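Local coordinates for structural polyprotein, VP3 (Israeli acute paralysis virus, PDB 5CDD) that probably serves as a structural capsid protein, the VP3 piece of the viral polyprotein, assembling with other coat proteins into the shell of a honeybee virus, at residues His149-Glu158 with Ser185-Thr196. Residues are numbered along the deposited sequence; the frame is centred on the assembly and turned at random.
Sequences HTGRLEIFFE and SDNNYKYILDLT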
ATOM      1  N   HIS B 149      62.781  19.052 -44.152  1.00 48.72           N
ATOM      2  CA  HIS B 149      63.134  19.649 -42.871  1.00 47.13           C
ATOM      3  C   HIS B 149      63.483  18.567 -41.860  1.00 47.60           C
ATOM      4  O   HIS B 149      62.834  17.521 -41.797  1.00 47.85           O
ATOM      5  CB  HIS B 149      61.987  20.500 -42.320  1.00 45.07           C
ATOM      6  CG  HIS B 149      61.694  21.725 -43.129  1.00 43.66           C
ATOM      7  ND1 HIS B 149      60.930  21.698 -44.275  1.00 43.56           N
ATOM      8  CD2 HIS B 149      62.061  23.017 -42.953  1.00 42.39           C
ATOM      9  CE1 HIS B 149      60.834  22.920 -44.768  1.00 42.41           C
ATOM     10  NE2 HIS B 149      61.512  23.739 -43.985  1.00 41.95           N
ATOM     11  N   THR B 150      64.525  18.822 -41.077  1.00 48.20           N
ATOM     12  CA  THR B 150      64.957  17.881 -40.054  1.00 48.77           C
ATOM     13  C   THR B 150      65.251  18.643 -38.769  1.00 48.87           C
ATOM     14  O   THR B 150      65.408  19.866 -38.780  1.00 48.56           O
ATOM     15  CB  THR B 150      66.221  17.106 -40.488  1.00 49.35           C
ATOM     16  OG1 THR B 150      67.278  18.030 -40.773  1.00 49.45           O
ATOM     17  CG2 THR B 150      65.931  16.270 -41.726  1.00 48.75           C
ATOM     18  N   GLY B 151      65.321  17.915 -37.663  1.00 48.77           N
ATOM     19  CA  GLY B 151      65.578  18.541 -36.382  1.00 48.73           C
ATOM     20  C   GLY B 151      64.763  17.828 -35.324  1.00 48.39           C
ATOM     21  O   GLY B 151      63.967  16.949 -35.650  1.00 48.91           O
ATOM     22  N   ARG B 152      64.950  18.199 -34.063  1.00 47.34           N
ATOM     23  CA  ARG B 152      64.222  17.562 -32.976  1.00 46.02           C
ATOM     24  C   ARG B 152      63.705  18.564 -31.960  1.00 45.20           C
ATOM     25  O   ARG B 152      64.468  19.352 -31.408  1.00 44.34           O
ATOM     26  CB  ARG B 152      65.117  16.539 -32.282  1.00 46.44           C
ATOM     27  CG  ARG B 152      65.345  15.287 -33.100  1.00 48.16           C
ATOM     28  CD  ARG B 152      66.812  14.888 -33.113  1.00 50.75           C
ATOM     29  NE  ARG B 152      67.333  14.661 -31.772  1.00 53.85           N
ATOM     30  CZ  ARG B 152      66.895  13.717 -30.947  1.00 56.24           C
ATOM     31  NH1 ARG B 152      65.922  12.901 -31.327  1.00 55.45           N
ATOM     32  NH2 ARG B 152      67.423  13.601 -29.734  1.00 57.12           N
ATOM     33  N   LEU B 153      62.400  18.519 -31.713  1.00 44.82           N
ATOM     34  CA  LEU B 153      61.763  19.424 -30.769  1.00 43.39           C
ATOM     35  C   LEU B 153      61.528  18.702 -29.444  1.00 43.09           C
ATOM     36  O   LEU B 153      61.149  17.532 -29.422  1.00 43.21           O
ATOM     37  CB  LEU B 153      60.440  19.920 -31.365  1.00 42.63           C
ATOM     38  CG  LEU B 153      59.870  21.271 -30.929  1.00 42.00           C
ATOM     39  CD1 LEU B 153      60.896  22.377 -31.132  1.00 41.34           C
ATOM     40  CD2 LEU B 153      58.618  21.554 -31.742  1.00 41.77           C
ATOM     41  N   GLU B 154      61.767  19.402 -28.341  1.00 43.29           N
ATOM     42  CA  GLU B 154      61.589  18.827 -27.013  1.00 43.74           C
ATOM     43  C   GLU B 154      60.414  19.473 -26.294  1.00 42.83           C
ATOM     44  O   GLU B 154      60.266  20.695 -26.299  1.00 43.12           O
ATOM     45  CB  GLU B 154      62.857  19.023 -26.185  1.00 45.93           C
ATOM     46  CG  GLU B 154      62.715  18.672 -24.714  1.00 49.66           C
ATOM     47  CD  GLU B 154      63.930  19.083 -23.899  1.00 52.86           C
ATOM     48  OE1 GLU B 154      64.290  20.281 -23.920  1.00 53.30           O
ATOM     49  OE2 GLU B 154      64.522  18.206 -23.233  1.00 55.43           O
ATOM     50  N   ILE B 155      59.580  18.645 -25.676  1.00 41.06           N
ATOM     51  CA  ILE B 155      58.426  19.132 -24.934  1.00 38.54           C
ATOM     52  C   ILE B 155      58.420  18.410 -23.593  1.00 37.78           C
ATOM     53  O   ILE B 155      58.181  17.205 -23.536  1.00 37.02           O
ATOM     54  CB  ILE B 155      57.108  18.826 -25.675  1.00 37.73           C
ATOM     55  CG1 ILE B 155      57.168  19.370 -27.105  1.00 37.11           C
ATOM     56  CG2 ILE B 155      55.942  19.457 -24.931  1.00 36.37           C
ATOM     57  CD1 ILE B 155      57.069  18.303 -28.182  1.00 35.93           C
ATOM     58  N   PHE B 156      58.694  19.143 -22.519  1.00 37.44           N
ATOM     59  CA  PHE B 156      58.727  18.542 -21.194  1.00 36.64           C
ATOM     60  C   PHE B 156      57.755  19.228 -20.245  1.00 35.62           C
ATOM     61  O   PHE B 156      57.322  20.354 -20.492  1.00 34.29           O
ATOM     62  CB  PHE B 156      60.156  18.583 -20.629  1.00 37.31           C
ATOM     63  CG  PHE B 156      60.658  19.967 -20.313  1.00 37.55           C
ATOM     64  CD1 PHE B 156      60.469  20.519 -19.047  1.00 37.69           C
ATOM     65  CD2 PHE B 156      61.325  20.718 -21.277  1.00 37.02           C
ATOM     66  CE1 PHE B 156      60.938  21.798 -18.747  1.00 37.00           C
ATOM     67  CE2 PHE B 156      61.795  21.996 -20.986  1.00 37.55           C
ATOM     68  CZ  PHE B 156      61.601  22.536 -19.717  1.00 37.78           C
ATOM     69  N   PHE B 157      57.408  18.534 -19.164  1.00 35.38           N
ATOM     70  CA  PHE B 157      56.481  19.067 -18.175  1.00 34.25           C
ATOM     71  C   PHE B 157      57.171  19.385 -16.855  1.00 34.73           C
ATOM     72  O   PHE B 157      57.939  18.578 -16.324  1.00 34.58           O
ATOM     73  CB  PHE B 157      55.342  18.077 -17.917  1.00 32.38           C
ATOM     74  CG  PHE B 157      54.396  18.515 -16.830  1.00 31.00           C
ATOM     75  CD1 PHE B 157      53.581  19.629 -17.003  1.00 30.61           C
ATOM     76  CD2 PHE B 157      54.344  17.830 -15.618  1.00 30.04           C
ATOM     77  CE1 PHE B 157      52.729  20.058 -15.982  1.00 29.42           C
ATOM     78  CE2 PHE B 157      53.496  18.252 -14.594  1.00 29.77           C
ATOM     79  CZ  PHE B 157      52.688  19.368 -14.778  1.00 28.77           C
ATOM     80  N   GLU B 158      56.877  20.569 -16.332  1.00 34.72           N
ATOM     81  CA  GLU B 158      57.438  21.023 -15.069  1.00 35.20           C
ATOM     82  C   GLU B 158      56.295  21.405 -14.135  1.00 35.63           C
ATOM     83  O   GLU B 158      55.536  22.335 -14.411  1.00 36.59           O
ATOM     84  CB  GLU B 158      58.358  22.224 -15.309  1.00 35.17           C
ATOM     85  CG  GLU B 158      58.842  22.944 -14.051  1.00 35.95           C
ATOM     86  CD  GLU B 158      59.529  22.026 -13.053  1.00 36.61           C
ATOM     87  OE1 GLU B 158      60.281  21.127 -13.482  1.00 37.52           O
ATOM     88  OE2 GLU B 158      59.329  22.214 -11.833  1.00 37.35           O
ATOM     89  N   SER B 185      66.059  19.618 -18.348  1.00 47.58           N
ATOM     90  CA  SER B 185      64.901  18.738 -18.488  1.00 47.90           C
ATOM     91  C   SER B 185      65.317  17.276 -18.602  1.00 48.55           C
ATOM     92  O   SER B 185      64.742  16.516 -19.382  1.00 49.54           O
ATOM     93  CB  SER B 185      64.094  19.126 -19.726  1.00 47.65           C
ATOM     94  OG  SER B 185      64.853  18.919 -20.903  1.00 46.68           O
ATOM     95  N   ASP B 186      66.312  16.882 -17.818  1.00 49.28           N
ATOM     96  CA  ASP B 186      66.805  15.513 -17.852  1.00 50.46           C
ATOM     97  C   ASP B 186      65.927  14.563 -17.053  1.00 49.89           C
ATOM     98  O   ASP B 186      65.738  13.412 -17.440  1.00 49.57           O
ATOM     99  CB  ASP B 186      68.235  15.460 -17.307  1.00 53.34           C
ATOM    100  CG  ASP B 186      69.185  16.365 -18.071  1.00 57.03           C
ATOM    101  OD1 ASP B 186      69.345  16.170 -19.296  1.00 59.08           O
ATOM    102  OD2 ASP B 186      69.774  17.272 -17.445  1.00 58.21           O
ATOM    103  N   ASN B 187      65.388  15.055 -15.942  1.00 49.79           N
ATOM    104  CA  ASN B 187      64.543  14.249 -15.065  1.00 48.92           C
ATOM    105  C   ASN B 187      63.053  14.473 -15.288  1.00 47.68           C
ATOM    106  O   ASN B 187      62.229  13.679 -14.839  1.00 47.20           O
ATOM    107  CB  ASN B 187      64.883  14.553 -13.607  1.00 50.38           C
ATOM    108  CG  ASN B 187      66.293  14.139 -13.239  1.00 51.31           C
ATOM    109  OD1 ASN B 187      66.858  14.625 -12.259  1.00 52.52           O
ATOM    110  ND2 ASN B 187      66.866  13.228 -14.018  1.00 51.05           N
ATOM    111  N   ASN B 188      62.711  15.553 -15.978  1.00 46.80           N
ATOM    112  CA  ASN B 188      61.316  15.873 -16.241  1.00 45.86           C
ATOM    113  C   ASN B 188      60.681  14.954 -17.271  1.00 45.17           C
ATOM    114  O   ASN B 188      61.362  14.417 -18.143  1.00 46.12           O
ATOM    115  CB  ASN B 188      61.189  17.318 -16.724  1.00 45.60           C
ATOM    116  CG  ASN B 188      61.589  18.318 -15.669  1.00 46.42           C
ATOM    117  OD1 ASN B 188      62.724  18.316 -15.192  1.00 48.57           O
ATOM    118  ND2 ASN B 188      60.654  19.183 -15.293  1.00 47.44           N
ATOM    119  N   TYR B 189      59.371  14.770 -17.154  1.00 44.16           N
ATOM    120  CA  TYR B 189      58.631  13.952 -18.102  1.00 43.41           C
ATOM    121  C   TYR B 189      58.647  14.729 -19.409  1.00 43.23           C
ATOM    122  O   TYR B 189      58.316  15.915 -19.429  1.00 43.22           O
ATOM    123  CB  TYR B 189      57.191  13.761 -17.628  1.00 43.76           C
ATOM    124  CG  TYR B 189      56.982  12.540 -16.765  1.00 45.07           C
ATOM    125  CD1 TYR B 189      56.969  11.264 -17.328  1.00 46.14           C
ATOM    126  CD2 TYR B 189      56.800  12.657 -15.389  1.00 45.00           C
ATOM    127  CE1 TYR B 189      56.776  10.131 -16.540  1.00 47.44           C
ATOM    128  CE2 TYR B 189      56.608  11.531 -14.591  1.00 46.65           C
ATOM    129  CZ  TYR B 189      56.597  10.273 -15.173  1.00 48.20           C
ATOM    130  OH  TYR B 189      56.400   9.156 -14.391  1.00 49.17           O
ATOM    131  N   LYS B 190      59.035  14.072 -20.497  1.00 42.95           N
ATOM    132  CA  LYS B 190      59.097  14.756 -21.783  1.00 42.33           C
ATOM    133  C   LYS B 190      58.962  13.846 -22.994  1.00 41.40           C
ATOM    134  O   LYS B 190      58.917  12.620 -22.878  1.00 41.27           O
ATOM    135  CB  LYS B 190      60.414  15.528 -21.894  1.00 43.30           C
ATOM    136  CG  LYS B 190      61.653  14.649 -21.796  1.00 43.63           C
ATOM    137  CD  LYS B 190      62.925  15.456 -21.990  1.00 45.64           C
ATOM    138  CE  LYS B 190      64.158  14.585 -21.813  1.00 46.36           C
ATOM    139  NZ  LYS B 190      64.208  13.979 -20.450  1.00 48.08           N
ATOM    140  N   TYR B 191      58.898  14.478 -24.161  1.00 40.10           N
ATOM    141  CA  TYR B 191      58.796  13.782 -25.433  1.00 38.50           C
ATOM    142  C   TYR B 191      59.623  14.556 -26.450  1.00 39.09           C
ATOM    143  O   TYR B 191      59.593  15.787 -26.479  1.00 39.69           O
ATOM    144  CB  TYR B 191      57.348  13.722 -25.917  1.00 36.27           C
ATOM    145  CG  TYR B 191      57.213  13.042 -27.260  1.00 34.81           C
ATOM    146  CD1 TYR B 191      57.341  11.659 -27.375  1.00 34.61           C
ATOM    147  CD2 TYR B 191      57.015  13.783 -28.423  1.00 34.10           C
ATOM    148  CE1 TYR B 191      57.276  11.031 -28.615  1.00 34.89           C
ATOM    149  CE2 TYR B 191      56.950  13.165 -29.671  1.00 34.25           C
ATOM    150  CZ  TYR B 191      57.081  11.788 -29.759  1.00 34.74           C
ATOM    151  OH  TYR B 191      57.019  11.167 -30.986  1.00 35.56           O
ATOM    152  N   ILE B 192      60.367  13.835 -27.279  1.00 39.15           N
ATOM    153  CA  ILE B 192      61.188  14.471 -28.295  1.00 38.85           C
ATOM    154  C   ILE B 192      60.629  14.164 -29.674  1.00 39.12           C
ATOM    155  O   ILE B 192      60.682  13.026 -30.141  1.00 40.37           O
ATOM    156  CB  ILE B 192      62.650  13.991 -28.211  1.00 38.12           C
ATOM    157  CG1 ILE B 192      63.247  14.410 -26.867  1.00 38.04           C
ATOM    158  CG2 ILE B 192      63.460  14.577 -29.358  1.00 37.45           C
ATOM    159  CD1 ILE B 192      64.678  13.979 -26.668  1.00 40.12           C
ATOM    160  N   LEU B 193      60.079  15.187 -30.316  1.00 39.12           N
ATOM    161  CA  LEU B 193      59.503  15.040 -31.642  1.00 39.73           C
ATOM    162  C   LEU B 193      60.594  15.176 -32.698  1.00 41.68           C
ATOM    163  O   LEU B 193      61.211  16.232 -32.831  1.00 41.70           O
ATOM    164  CB  LEU B 193      58.425  16.106 -31.861  1.00 37.92           C
ATOM    165  CG  LEU B 193      57.627  16.050 -33.164  1.00 36.08           C
ATOM    166  CD1 LEU B 193      56.892  14.725 -33.264  1.00 35.93           C
ATOM    167  CD2 LEU B 193      56.644  17.206 -33.201  1.00 35.75           C
ATOM    168  N   ASP B 194      60.832  14.098 -33.439  1.00 43.51           N
ATOM    169  CA  ASP B 194      61.847  14.091 -34.487  1.00 44.63           C
ATOM    170  C   ASP B 194      61.170  14.264 -35.844  1.00 45.14           C
ATOM    171  O   ASP B 194      60.460  13.372 -36.309  1.00 45.73           O
ATOM    172  CB  ASP B 194      62.619  12.771 -34.455  1.00 46.49           C
ATOM    173  CG  ASP B 194      63.884  12.813 -35.290  1.00 48.32           C
ATOM    174  OD1 ASP B 194      63.793  13.103 -36.502  1.00 49.69           O
ATOM    175  OD2 ASP B 194      64.972  12.554 -34.731  1.00 48.34           O
ATOM    176  N   LEU B 195      61.394  15.413 -36.476  1.00 45.43           N
ATOM    177  CA  LEU B 195      60.796  15.717 -37.773  1.00 46.82           C
ATOM    178  C   LEU B 195      61.055  14.669 -38.853  1.00 48.81           C
ATOM    179  O   LEU B 195      60.426  14.694 -39.913  1.00 49.74           O
ATOM    180  CB  LEU B 195      61.279  17.086 -38.266  1.00 45.47           C
ATOM    181  CG  LEU B 195      60.694  18.329 -37.589  1.00 44.96           C
ATOM    182  CD1 LEU B 195      60.942  18.282 -36.092  1.00 45.53           C
ATOM    183  CD2 LEU B 195      61.322  19.574 -38.195  1.00 44.07           C
ATOM    184  N   THR B 196      61.975  13.749 -38.585  1.00 50.70           N
ATOM    185  CA  THR B 196      62.313  12.697 -39.542  1.00 52.07           C
ATOM    186  C   THR B 196      61.407  11.477 -39.396  1.00 53.10           C
ATOM    187  O   THR B 196      61.268  10.683 -40.327  1.00 53.89           O
ATOM    188  CB  THR B 196      63.782  12.246 -39.367  1.00 52.16           C
ATOM    189  OG1 THR B 196      64.653  13.353 -39.625  1.00 53.39           O
ATOM    190  CG2 THR B 196      64.116  11.110 -40.321  1.00 51.41           C
TER
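F156 and S185 meet in the buried part of the contact: serine's short side chain lets CB lie over one face of the ring, 3.7 Å from the F156 ring centroid (CH-pi), while OG donates to E154 OE2. Buried E154 sends its other oxygen to R241, so both carboxylate oxygens are engaged. E154 reaches the serine because its chain runs extended, CG anti to the backbone N (chi1 170°). N188 ND2 has two hydrogens, one for F157 O (3.0 Å), met from above the carbonyl plane, and one for E158 OE1 (2.7 Å); E158 OE2 also binds T194 and R196 of a neighbouring polyprotein chain. Antiparallel hydrogen-bonded pairs, L153 with L193 and I155 with Y191, join the strands. At phi 143° a side chain on G151 would jam against T150 O; G151 O accepts from L195 N. The looser, partly exposed side is the face carrying R152, I192 and D194: R152 NH1 makes a long salt bridge to D194 OD2 (3.6 Å), I192 CG2 covers one guanidinium face, and D194 OD1 closes an Asx turn onto T196 N. Within this jelly-roll subunit's four-stranded sheet, strand 189-194 is outermost in this chain, 150-159 lies between 189-194 and 236-247, and L153 and I155 pack on I258 of strand 255-265 and I203 of strand 202-205.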